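Local atomic coordinates of ESX-5 secretion system protein EccC5 (Mycobacterium tuberculosis, PDB entry 6J18), a protein that forms part of the ESX-5 type VII secretion system, which secretes EsxN and several PE_PGRS and PPE proteins, this chain being a C-terminal FtsK/SpoIIIE-type ATPase domain that binds ATP. Residues Ser115-Leu120 against Thr151-Asp156; Asp166-Met171 against Asp219-Lys224; Phe228-Ala233 against His261-Pro266. One frame throughout, in Å; residues are numbered along the deposited sequence.

Contact 1: residues Ser115-Leu120 against Thr151-Asp156; sequences SEIGRL and TALGSD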
loop_
_atom_site.group_PDB
_atom_site.type_symbol
_atom_site.label_atom_id
_atom_site.label_comp_id
_atom_site.label_asym_id
_atom_site.label_seq_id
_atom_site.Cartn_x
_atom_site.Cartn_y
_atom_site.Cartn_z
ATOM N N SER A 115 3.821 9.476 -3.982
ATOM C CA SER A 115 3.667 10.873 -4.373
ATOM C C SER A 115 2.399 11.463 -3.758
ATOM O O SER A 115 2.395 12.603 -3.289
ATOM C CB SER A 115 3.629 11.003 -5.897
ATOM O OG SER A 115 3.538 12.360 -6.288
ATOM N N GLU A 116 1.331 10.672 -3.749
ATOM C CA GLU A 116 0.062 11.090 -3.167
ATOM C C GLU A 116 0.171 11.280 -1.657
ATOM O O GLU A 116 -0.441 12.187 -1.094
ATOM C CB GLU A 116 -1.031 10.071 -3.491
ATOM C CG GLU A 116 -1.711 10.298 -4.831
ATOM C CD GLU A 116 -2.456 11.617 -4.885
ATOM O OE1 GLU A 116 -1.843 12.637 -5.268
ATOM O OE2 GLU A 116 -3.655 11.636 -4.535
ATOM N N ILE A 117 0.945 10.416 -1.008
ATOM C CA ILE A 117 1.190 10.542 0.424
ATOM C C ILE A 117 1.847 11.888 0.724
ATOM O O ILE A 117 1.481 12.572 1.681
ATOM C CB ILE A 117 2.075 9.391 0.948
ATOM C CG1 ILE A 117 1.297 8.073 0.936
ATOM C CG2 ILE A 117 2.576 9.689 2.351
ATOM C CD1 ILE A 117 2.140 6.866 1.290
ATOM N N GLY A 118 2.802 12.271 -0.118
ATOM C CA GLY A 118 3.487 13.543 0.030
ATOM C C GLY A 118 2.565 14.734 -0.159
ATOM O O GLY A 118 2.771 15.788 0.444
ATOM N N ARG A 119 1.544 14.566 -0.993
ATOM C CA ARG A 119 0.586 15.637 -1.259
ATOM C C ARG A 119 -0.418 15.805 -0.121
ATOM O O ARG A 119 -0.728 16.925 0.287
ATOM C CB ARG A 119 -0.166 15.374 -2.568
ATOM C CG ARG A 119 -1.319 16.344 -2.818
ATOM C CD ARG A 119 -1.958 16.147 -4.184
ATOM N NE ARG A 119 -2.851 14.991 -4.226
ATOM C CZ ARG A 119 -4.140 15.030 -3.898
ATOM N NH1 ARG A 119 -4.691 16.168 -3.494
ATOM N NH2 ARG A 119 -4.878 13.930 -3.970
ATOM N N LEU A 120 -0.915 14.686 0.395
ATOM C CA LEU A 120 -2.052 14.699 1.308
ATOM C C LEU A 120 -1.669 14.751 2.785
ATOM O O LEU A 120 -2.475 15.149 3.625
ATOM C CB LEU A 120 -2.922 13.471 1.050
ATOM C CG LEU A 120 -3.553 13.435 -0.341
ATOM C CD1 LEU A 120 -3.975 12.025 -0.681
ATOM C CD2 LEU A 120 -4.738 14.387 -0.416
ATOM N N THR A 151 13.720 7.725 -3.482
ATOM C CA THR A 151 13.634 9.174 -3.612
ATOM C C THR A 151 12.255 9.652 -4.052
ATOM O O THR A 151 12.086 10.820 -4.403
ATOM C CB THR A 151 14.675 9.701 -4.612
ATOM O OG1 THR A 151 14.369 9.214 -5.924
ATOM C CG2 THR A 151 16.059 9.229 -4.215
ATOM N N ALA A 152 11.273 8.756 -4.035
ATOM C CA ALA A 152 9.897 9.144 -4.325
ATOM C C ALA A 152 9.407 10.113 -3.254
ATOM O O ALA A 152 8.610 11.011 -3.526
ATOM C CB ALA A 152 8.996 7.922 -4.401
ATOM N N LEU A 153 9.895 9.915 -2.033
ATOM C CA LEU A 153 9.626 10.821 -0.923
ATOM C C LEU A 153 10.925 11.139 -0.195
ATOM O O LEU A 153 11.834 10.312 -0.147
ATOM C CB LEU A 153 8.614 10.213 0.047
ATOM C CG LEU A 153 7.163 10.158 -0.430
ATOM C CD1 LEU A 153 6.323 9.321 0.518
ATOM C CD2 LEU A 153 6.598 11.564 -0.555
ATOM N N GLY A 154 11.009 12.338 0.374
ATOM C CA GLY A 154 12.203 12.753 1.086
ATOM C C GLY A 154 12.355 12.046 2.420
ATOM O O GLY A 154 11.500 11.252 2.814
ATOM N N SER A 155 13.445 12.341 3.121
ATOM C CA SER A 155 13.707 11.723 4.415
ATOM C C SER A 155 12.824 12.311 5.512
ATOM O O SER A 155 12.897 11.892 6.668
ATOM C CB SER A 155 15.185 11.870 4.791
ATOM O OG SER A 155 15.594 13.226 4.736
ATOM N N ASP A 156 11.990 13.282 5.154
ATOM C CA ASP A 156 11.027 13.829 6.101
ATOM C C ASP A 156 9.779 12.952 6.161
ATOM O O ASP A 156 8.948 13.103 7.055
ATOM C CB ASP A 156 10.656 15.269 5.740
ATOM C CG ASP A 156 10.272 15.430 4.282
ATOM O OD1 ASP A 156 10.536 14.506 3.483
ATOM O OD2 ASP A 156 9.713 16.492 3.932
#
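The C-terminal end of helix 106-120 and the loop after strand 137-143 come nearest at G118 and L153, whose CA atoms lie 6.8 Å apart. From the loop one side chain, L153, does most of the touching, and its two methyl branches divide the work. CD2 comes against the bare helix backbone at G118, 3.7 Å from the CA of that glycine and close to its amide nitrogen as well. CD1 turns to the neighbouring I117 and stands 4.2 Å from its CG2 branch, the two side chains running roughly perpendicular. I117 tucks CG1 beside its backbone N (chi1 -70°), a turn that directs the one-carbon branch, CG2, to CD1 of L153. L153 spreads its fork between helix backbone and isoleucine; the contact is purely apolar, and both side chains are buried.

Another face of this helix end is polar. R119 holds E116 through NE and one terminal nitrogen: NE of R119 reaches OE1 of E116 at 2.8 Å and NH2 of R119 reaches OE2 of E116 at 2.7 Å. Both oxygens lie near the guanidinium plane. OE2 is met through its syn lone pair, OE1 from the syn side but 24° off the carboxylate plane, the two groups being slightly tilted. R58 also pairs with OE1, and the backbone N of A75 bonds to OE2; two arginines sharing one buried carboxylate would probably keep it ionised.

Helix 106-120 follows strand 96-100 and starts in the predicted ATP-binding P-loop, G100-T107; this contact lies at its far end, away from the nucleotide. M114 of the same helix touches L153, while A138 and V140 of strand 137-143 lie against I117 and L153, respectively, joining helix, loop and central sheet.

Contact 2: residues Asp166-Met171 against Asp219-Lys224; sequences DGVVAM and DSPLHK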
loop_
_atom_site.group_PDB
_atom_site.type_symbol
_atom_site.label_atom_id
_atom_site.label_comp_id
_atom_site.label_asym_id
_atom_site.label_seq_id
_atom_site.Cartn_x
_atom_site.Cartn_y
_atom_site.Cartn_z
ATOM N N ASP A 166 19.025 -8.412 6.200
ATOM C CA ASP A 166 19.323 -8.041 7.580
ATOM C C ASP A 166 18.717 -6.687 7.929
ATOM O O ASP A 166 18.284 -6.463 9.059
ATOM C CB ASP A 166 20.834 -8.017 7.820
ATOM C CG ASP A 166 21.458 -9.397 7.750
ATOM O OD1 ASP A 166 20.723 -10.392 7.928
ATOM O OD2 ASP A 166 22.682 -9.486 7.521
ATOM N N GLY A 167 18.685 -5.791 6.948
ATOM C CA GLY A 167 18.079 -4.486 7.129
ATOM C C GLY A 167 16.575 -4.590 7.296
ATOM O O GLY A 167 15.979 -3.864 8.092
ATOM N N VAL A 168 15.960 -5.497 6.543
ATOM C CA VAL A 168 14.521 -5.710 6.631
ATOM C C VAL A 168 14.145 -6.297 7.988
ATOM O O VAL A 168 13.213 -5.826 8.636
ATOM C CB VAL A 168 14.013 -6.642 5.511
ATOM C CG1 VAL A 168 12.530 -6.929 5.689
ATOM C CG2 VAL A 168 14.272 -6.020 4.149
ATOM N N VAL A 169 14.886 -7.316 8.415
ATOM C CA VAL A 169 14.655 -7.954 9.708
ATOM C C VAL A 169 14.739 -6.940 10.848
ATOM O O VAL A 169 13.873 -6.897 11.723
ATOM C CB VAL A 169 15.667 -9.094 9.961
ATOM C CG1 VAL A 169 15.651 -9.516 11.424
ATOM C CG2 VAL A 169 15.378 -10.278 9.049
ATOM N N ALA A 170 15.782 -6.115 10.819
ATOM C CA ALA A 170 15.991 -5.098 11.843
ATOM C C ALA A 170 14.894 -4.038 11.822
ATOM O O ALA A 170 14.390 -3.634 12.872
ATOM C CB ALA A 170 17.354 -4.449 11.666
ATOM N N MET A 171 14.527 -3.591 10.624
ATOM C CA MET A 171 13.512 -2.554 10.472
ATOM C C MET A 171 12.145 -3.030 10.953
ATOM O O MET A 171 11.406 -2.279 11.590
ATOM C CB MET A 171 13.420 -2.103 9.012
ATOM C CG MET A 171 12.473 -0.935 8.790
ATOM S SD MET A 171 12.287 -0.484 7.053
ATOM C CE MET A 171 11.236 -1.813 6.484
ATOM N N ASP A 219 9.987 -17.951 8.439
ATOM C CA ASP A 219 11.268 -17.277 8.264
ATOM C C ASP A 219 10.996 -15.803 7.968
ATOM O O ASP A 219 11.679 -14.918 8.501
ATOM C CB ASP A 219 12.066 -17.949 7.131
ATOM C CG ASP A 219 13.431 -17.299 6.860
ATOM O OD1 ASP A 219 13.625 -16.099 7.117
ATOM O OD2 ASP A 219 14.333 -18.027 6.388
ATOM N N SER A 220 9.968 -15.566 7.147
ATOM C CA SER A 220 9.589 -14.235 6.664
ATOM C C SER A 220 9.810 -13.128 7.682
ATOM O O SER A 220 9.295 -13.188 8.798
ATOM C CB SER A 220 8.124 -14.233 6.228
ATOM O OG SER A 220 7.689 -12.919 5.922
ATOM N N PRO A 221 10.588 -12.111 7.293
ATOM C CA PRO A 221 10.945 -10.996 8.176
ATOM C C PRO A 221 9.732 -10.150 8.533
ATOM O O PRO A 221 9.769 -9.384 9.496
ATOM C CB PRO A 221 11.949 -10.184 7.341
ATOM C CG PRO A 221 12.308 -11.056 6.171
ATOM C CD PRO A 221 11.136 -11.940 5.939
ATOM N N LEU A 222 8.663 -10.304 7.760
ATOM C CA LEU A 222 7.461 -9.498 7.926
ATOM C C LEU A 222 6.499 -10.094 8.950
ATOM O O LEU A 222 5.402 -9.573 9.149
ATOM C CB LEU A 222 6.748 -9.339 6.581
ATOM C CG LEU A 222 7.554 -8.729 5.432
ATOM C CD1 LEU A 222 6.672 -8.532 4.209
ATOM C CD2 LEU A 222 8.194 -7.415 5.851
ATOM N N HIS A 223 6.909 -11.180 9.600
ATOM C CA HIS A 223 6.010 -11.911 10.490
ATOM C C HIS A 223 5.637 -11.109 11.736
ATOM O O HIS A 223 4.610 -11.371 12.362
ATOM C CB HIS A 223 6.631 -13.251 10.899
ATOM C CG HIS A 223 7.669 -13.141 11.973
ATOM N ND1 HIS A 223 8.988 -12.845 11.707
ATOM C CD2 HIS A 223 7.581 -13.299 13.315
ATOM C CE1 HIS A 223 9.668 -12.818 12.840
ATOM N NE2 HIS A 223 8.838 -13.091 13.830
ATOM N N LYS A 224 6.463 -10.128 12.090
ATOM C CA LYS A 224 6.216 -9.320 13.282
ATOM C C LYS A 224 5.140 -8.255 13.065
ATOM O O LYS A 224 4.615 -7.693 14.026
ATOM C CB LYS A 224 7.510 -8.654 13.756
ATOM C CG LYS A 224 8.437 -9.573 14.538
ATOM C CD LYS A 224 9.591 -8.798 15.155
ATOM C CE LYS A 224 10.519 -9.711 15.942
ATOM N NZ LYS A 224 11.770 -9.013 16.358
#
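Helix 165-180, which follows strand 158-162 of the central sheet in this FtsK-type ATPase domain, is met near its N-terminal end by the loop that leads from strand 203-208 to helix 232-235. P221 is the loop's main contribution, with its CA 5.0 Å from that of V169. CB of its ring packs into the corner formed by two successive valines, 3.7 Å from CG1 of V168 and 3.8 Å from CG2 of V169. Both valines hold CG1 anti to N (chi1 176° and 166°); because V168 faces the loop and V169 stands to its flank, they present different branches. CD2 of L222 adds a looser touch to the same CG1 of V168, at 4.4 Å.

Behind the proline the loop is tied to itself. ND1 of H223 donates to O of S220 over 2.9 Å, in the carbonyl plane but somewhat bent (N-H...O 145°), and the backbone N of H223 uses the same carbonyl. This bonding holds the turn around P221 while its apolar side meets the helix. The contact therefore rests on burial of V168, P221 and L222, with V169 at the solvent-exposed margin and polar bonds made within each segment.

Contact 3: residues Phe228-Ala233 against His261-Pro266; sequences FVNRAA and HQANAP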
loop_
_atom_site.group_PDB
_atom_site.type_symbol
_atom_site.label_atom_id
_atom_site.label_comp_id
_atom_site.label_asym_id
_atom_site.label_seq_id
_atom_site.Cartn_x
_atom_site.Cartn_y
_atom_site.Cartn_z
ATOM N N PHE A 228 -0.877 -7.028 13.379
ATOM C CA PHE A 228 -1.496 -5.704 13.370
ATOM C C PHE A 228 -2.367 -5.465 12.140
ATOM O O PHE A 228 -3.070 -4.457 12.059
ATOM C CB PHE A 228 -0.423 -4.616 13.460
ATOM C CG PHE A 228 0.451 -4.729 14.675
ATOM C CD1 PHE A 228 0.008 -4.274 15.905
ATOM C CD2 PHE A 228 1.713 -5.293 14.587
ATOM C CE1 PHE A 228 0.809 -4.380 17.028
ATOM C CE2 PHE A 228 2.519 -5.399 15.705
ATOM C CZ PHE A 228 2.066 -4.942 16.926
ATOM N N VAL A 229 -2.321 -6.394 11.193
ATOM C CA VAL A 229 -3.045 -6.255 9.931
ATOM C C VAL A 229 -4.554 -6.151 10.144
ATOM O O VAL A 229 -5.227 -5.331 9.517
ATOM C CB VAL A 229 -2.742 -7.440 8.986
ATOM C CG1 VAL A 229 -3.741 -7.494 7.834
ATOM C CG2 VAL A 229 -1.313 -7.356 8.468
ATOM N N ASN A 230 -5.077 -6.970 11.051
ATOM C CA ASN A 230 -6.516 -7.063 11.262
ATOM C C ASN A 230 -7.100 -5.871 12.021
ATOM O O ASN A 230 -8.294 -5.593 11.925
ATOM C CB ASN A 230 -6.850 -8.359 12.000
ATOM C CG ASN A 230 -8.129 -8.996 11.503
ATOM O OD1 ASN A 230 -8.441 -8.939 10.313
ATOM N ND2 ASN A 230 -8.876 -9.612 12.411
ATOM N N ARG A 231 -6.259 -5.174 12.778
ATOM C CA ARG A 231 -6.693 -3.979 13.497
ATOM C C ARG A 231 -5.839 -2.783 13.096
ATOM O O ARG A 231 -5.471 -1.958 13.933
ATOM C CB ARG A 231 -6.625 -4.199 15.010
ATOM C CG ARG A 231 -5.323 -4.818 15.493
ATOM C CD ARG A 231 -5.356 -5.079 16.993
ATOM N NE ARG A 231 -5.339 -3.840 17.766
ATOM C CZ ARG A 231 -4.243 -3.312 18.305
ATOM N NH1 ARG A 231 -3.071 -3.917 18.155
ATOM N NH2 ARG A 231 -4.318 -2.181 18.993
ATOM N N ALA A 232 -5.537 -2.698 11.804
ATOM C CA ALA A 232 -4.636 -1.681 11.273
ATOM C C ALA A 232 -5.158 -0.263 11.474
ATOM O O ALA A 232 -4.384 0.654 11.754
ATOM C CB ALA A 232 -4.383 -1.936 9.802
ATOM N N ALA A 233 -6.466 -0.084 11.323
ATOM C CA ALA A 233 -7.076 1.234 11.452
ATOM C C ALA A 233 -6.919 1.788 12.865
ATOM O O ALA A 233 -6.834 3.000 13.059
ATOM C CB ALA A 233 -8.547 1.176 11.067
ATOM N N HIS A 261 -5.107 -11.168 2.717
ATOM C CA HIS A 261 -6.253 -11.807 2.080
ATOM C C HIS A 261 -7.358 -12.054 3.102
ATOM O O HIS A 261 -8.541 -11.900 2.799
ATOM C CB HIS A 261 -5.843 -13.122 1.411
ATOM C CG HIS A 261 -6.962 -13.804 0.685
ATOM N ND1 HIS A 261 -8.102 -13.141 0.281
ATOM C CD2 HIS A 261 -7.120 -15.091 0.296
ATOM C CE1 HIS A 261 -8.911 -13.990 -0.326
ATOM N NE2 HIS A 261 -8.338 -15.180 -0.332
ATOM N N GLN A 262 -6.964 -12.435 4.312
ATOM C CA GLN A 262 -7.918 -12.666 5.390
ATOM C C GLN A 262 -8.603 -11.367 5.802
ATOM O O GLN A 262 -9.742 -11.375 6.265
ATOM C CB GLN A 262 -7.226 -13.302 6.597
ATOM C CG GLN A 262 -7.182 -14.822 6.559
ATOM C CD GLN A 262 -6.399 -15.410 7.716
ATOM O OE1 GLN A 262 -5.923 -14.686 8.591
ATOM N NE2 GLN A 262 -6.262 -16.730 7.727
ATOM N N ALA A 263 -7.901 -10.252 5.627
ATOM C CA ALA A 263 -8.457 -8.939 5.936
ATOM C C ALA A 263 -9.214 -8.370 4.739
ATOM O O ALA A 263 -9.665 -7.224 4.769
ATOM C CB ALA A 263 -7.354 -7.986 6.369
ATOM N N ASN A 264 -9.345 -9.184 3.693
ATOM C CA ASN A 264 -10.049 -8.804 2.469
ATOM C C ASN A 264 -9.515 -7.516 1.848
ATOM O O ASN A 264 -10.284 -6.678 1.373
ATOM C CB ASN A 264 -11.550 -8.667 2.737
ATOM C CG ASN A 264 -12.216 -10.002 3.013
ATOM O OD1 ASN A 264 -12.878 -10.180 4.035
ATOM N ND2 ASN A 264 -12.045 -10.950 2.097
ATOM N N ALA A 265 -8.195 -7.363 1.855
ATOM C CA ALA A 265 -7.556 -6.203 1.246
ATOM C C ALA A 265 -7.792 -6.192 -0.260
ATOM O O ALA A 265 -7.842 -7.250 -0.889
ATOM C CB ALA A 265 -6.063 -6.194 1.551
ATOM N N PRO A 266 -7.954 -4.993 -0.839
ATOM C CA PRO A 266 -8.090 -4.848 -2.293
ATOM C C PRO A 266 -6.892 -5.433 -3.031
ATOM O O PRO A 266 -5.752 -5.224 -2.617
ATOM C CB PRO A 266 -8.165 -3.332 -2.491
ATOM C CG PRO A 266 -8.676 -2.808 -1.195
ATOM C CD PRO A 266 -8.094 -3.703 -0.140
#
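A single methyl group, CB of A263, is all that the end of helix 255-262 offers to segment 228-233, so this is a small contact, burying 90 Å² in all, inside the FtsK-type ATPase domain and away from the nucleotide site. The helix stops here in a Schellman motif: N264, with positive phi, is the C-prime residue, its N bonding to O of H261 while the N of A265 reaches back to O of L260. A263 is the first residue to leave helical backbone angles, and its methyl group points at the other segment from this turn. The nearest backbone approach is between the CA atoms of N230 and A263, 6.0 Å apart.

V229 meets that methyl with CG1, the branch lying opposite its backbone N (chi1 166°), at 3.9 Å. The valine also touches M256 and L260, so the apolar patch runs back along helix 255-262. The backbone O of V229 accepts a hydrogen bond from NE2 of H95. The contact thus joins the approach to helix 232-235 with the turn that enters strand 267-269, where the backbone of P266 bonds to that of M97 in the neighbouring strand 96-100. On the solvent side, the amide oxygen OD1 of N230 comes no nearer than 4.2 Å to CB of A263, a van der Waals approach.

Overall arrangement
Along the chain the three contacts follow in series, none nested in or crossing another. Contact 1 closes first, bringing the loop beyond strand 137-143 back to the end of helix 106-120. Contact 2 opens soon after, on helix 165-180, and closes past strand 203-208. Contact 3 starts just beyond it in sequence and spans helix 232-235 and strand 237-244 before closing at the turn that ends helix 255-262. Contacts 1 and 3, centres about 24 Å apart, lie on opposite sides of the chain's centre; contacts 2 and 3 have centres about 19 Å apart. Together they fasten helices and connecting loops around the mostly parallel core of one ATPase domain.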